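Local coordinates for intracellular protein transport protein USO1 (Saccharomyces cerevisiae S288c, PDB 6LSU), which is required for protein transport from the endoplasmic reticulum to the Golgi complex, acting as a homodimeric membrane tether with globular heads and a coiled-coil tail, at residues D661-R666 and Y714-A719. Residues are numbered along the deposited sequence; the frame is centred on the assembly and turned at random.
Sequences DNYASR and YRIRTA
Tyr663 reaches from helix 660-673 to the C-terminal end of helix 713-717, where its OH donates to Ile716 O at 2.7 Å. With CG anti to the backbone N (chi1 172°), the ring extends so that its hydroxyl meets that helix end. The hydroxyl stands above the carbonyl plane of Ile716, with a C=O...OH angle of 126°, while Ala719 N reaches the same oxygen from the opposite face at 2.9 Å. Two donors thus grip a carbonyl where helical geometry ends, for Thr718 is the first residue to leave it. Ile716 O and Arg717 O lie at the ring's edge, the latter 3.3 Å from Tyr663 CE2, and Ala719 CB approaches Tyr663 CZ obliquely at 3.9 Å. An alanine at Tyr663 would probably leave Ile716 O with Ala719 N as its one remaining donor here and open a gap beside the methyl of Ala719. Against buried Tyr663, Ile716 and Ala719, the other half is looser: Ala664 CB only brushes Arg717 CG at 4.0 Å, without a hydrogen bond, and both residues are partly exposed, although the backbones come nearest here. This is helix-to-helix-end packing in the all-helical, armadillo-type Uso1 head; helix 622-637 lines the buried side, with Thr629 against Tyr663, Met630 against Ile716 and Glu637 against Ala719, while Ile667 of helix 660-673 extends the packing onto Ile716 and Arg717.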
# COMPACT_ATOMS: atom_id res chain seq x y z
N ASP A 661 20.05 41.68 3.18
CA ASP A 661 20.39 40.75 4.29
C ASP A 661 19.09 40.12 4.80
O ASP A 661 19.04 38.91 4.93
CB ASP A 661 21.22 41.43 5.40
CG ASP A 661 22.69 41.65 5.04
OD1 ASP A 661 23.07 41.42 3.86
OD2 ASP A 661 23.46 42.04 5.95
N ASN A 662 18.05 40.92 5.06
CA ASN A 662 16.82 40.42 5.73
C ASN A 662 16.13 39.37 4.84
O ASN A 662 15.59 38.39 5.38
CB ASN A 662 15.84 41.54 6.05
CG ASN A 662 14.79 41.11 7.04
OD1 ASN A 662 15.10 40.38 7.99
ND2 ASN A 662 13.55 41.53 6.81
N TYR A 663 16.11 39.61 3.53
CA TYR A 663 15.61 38.67 2.50
C TYR A 663 16.35 37.34 2.65
O TYR A 663 15.70 36.34 3.04
CB TYR A 663 15.81 39.26 1.10
CG TYR A 663 15.50 38.29 -0.01
CD1 TYR A 663 14.20 38.10 -0.45
CD2 TYR A 663 16.50 37.55 -0.61
CE1 TYR A 663 13.91 37.21 -1.48
CE2 TYR A 663 16.23 36.66 -1.62
CZ TYR A 663 14.94 36.49 -2.06
OH TYR A 663 14.69 35.62 -3.07
N ALA A 664 17.66 37.35 2.38
CA ALA A 664 18.51 36.14 2.44
C ALA A 664 18.27 35.45 3.78
O ALA A 664 18.19 34.21 3.79
CB ALA A 664 19.97 36.47 2.24
N SER A 665 18.13 36.21 4.87
CA SER A 665 17.95 35.63 6.22
C SER A 665 16.64 34.83 6.22
O SER A 665 16.64 33.72 6.77
CB SER A 665 17.95 36.67 7.31
OG SER A 665 17.22 36.23 8.44
N ARG A 666 15.59 35.39 5.62
CA ARG A 666 14.21 34.85 5.72
C ARG A 666 14.04 33.66 4.78
O ARG A 666 13.10 32.88 5.04
CB ARG A 666 13.16 35.90 5.38
CG ARG A 666 12.92 36.90 6.51
CD ARG A 666 12.16 38.11 6.00
NE ARG A 666 11.54 38.84 7.10
CZ ARG A 666 10.54 39.72 6.96
NH1 ARG A 666 10.05 40.00 5.77
NH2 ARG A 666 10.04 40.31 8.03
N TYR A 714 19.72 27.90 -3.38
CA TYR A 714 20.79 28.92 -3.52
C TYR A 714 20.26 30.09 -4.34
O TYR A 714 20.28 31.22 -3.84
CB TYR A 714 22.06 28.35 -4.15
CG TYR A 714 23.13 29.36 -4.41
CD1 TYR A 714 23.95 29.83 -3.38
CD2 TYR A 714 23.34 29.87 -5.69
CE1 TYR A 714 24.95 30.75 -3.62
CE2 TYR A 714 24.34 30.80 -5.94
CZ TYR A 714 25.15 31.23 -4.91
OH TYR A 714 26.11 32.14 -5.19
N ARG A 715 19.77 29.81 -5.55
CA ARG A 715 19.20 30.83 -6.47
C ARG A 715 18.14 31.67 -5.75
O ARG A 715 18.11 32.85 -6.02
CB ARG A 715 18.60 30.18 -7.72
CG ARG A 715 18.38 31.17 -8.85
CD ARG A 715 17.66 30.57 -10.04
NE ARG A 715 17.51 31.52 -11.12
CZ ARG A 715 17.21 31.21 -12.37
NH1 ARG A 715 17.00 29.94 -12.70
NH2 ARG A 715 17.09 32.14 -13.30
N ILE A 716 17.29 31.09 -4.89
CA ILE A 716 16.20 31.85 -4.21
C ILE A 716 16.91 32.84 -3.29
O ILE A 716 16.82 34.07 -3.54
CB ILE A 716 15.21 30.95 -3.42
CG1 ILE A 716 14.56 29.84 -4.26
CG2 ILE A 716 14.16 31.82 -2.73
CD1 ILE A 716 14.21 30.24 -5.65
N ARG A 717 17.63 32.29 -2.31
CA ARG A 717 18.34 33.03 -1.23
C ARG A 717 19.14 34.21 -1.79
O ARG A 717 19.18 35.24 -1.09
CB ARG A 717 19.30 32.11 -0.48
CG ARG A 717 19.94 32.74 0.75
CD ARG A 717 20.92 31.85 1.48
NE ARG A 717 22.14 31.59 0.72
CZ ARG A 717 22.58 30.39 0.31
NH1 ARG A 717 21.91 29.28 0.59
NH2 ARG A 717 23.70 30.31 -0.38
N THR A 718 19.74 34.08 -2.99
CA THR A 718 20.65 35.11 -3.57
C THR A 718 19.97 35.87 -4.71
O THR A 718 20.69 36.36 -5.62
CB THR A 718 21.98 34.50 -4.06
OG1 THR A 718 21.89 34.00 -5.39
CG2 THR A 718 22.49 33.40 -3.16
N ALA A 719 18.65 35.96 -4.72
CA ALA A 719 17.91 36.63 -5.80
C ALA A 719 18.25 38.13 -5.76
O ALA A 719 18.54 38.69 -6.84
CB ALA A 719 16.43 36.37 -5.70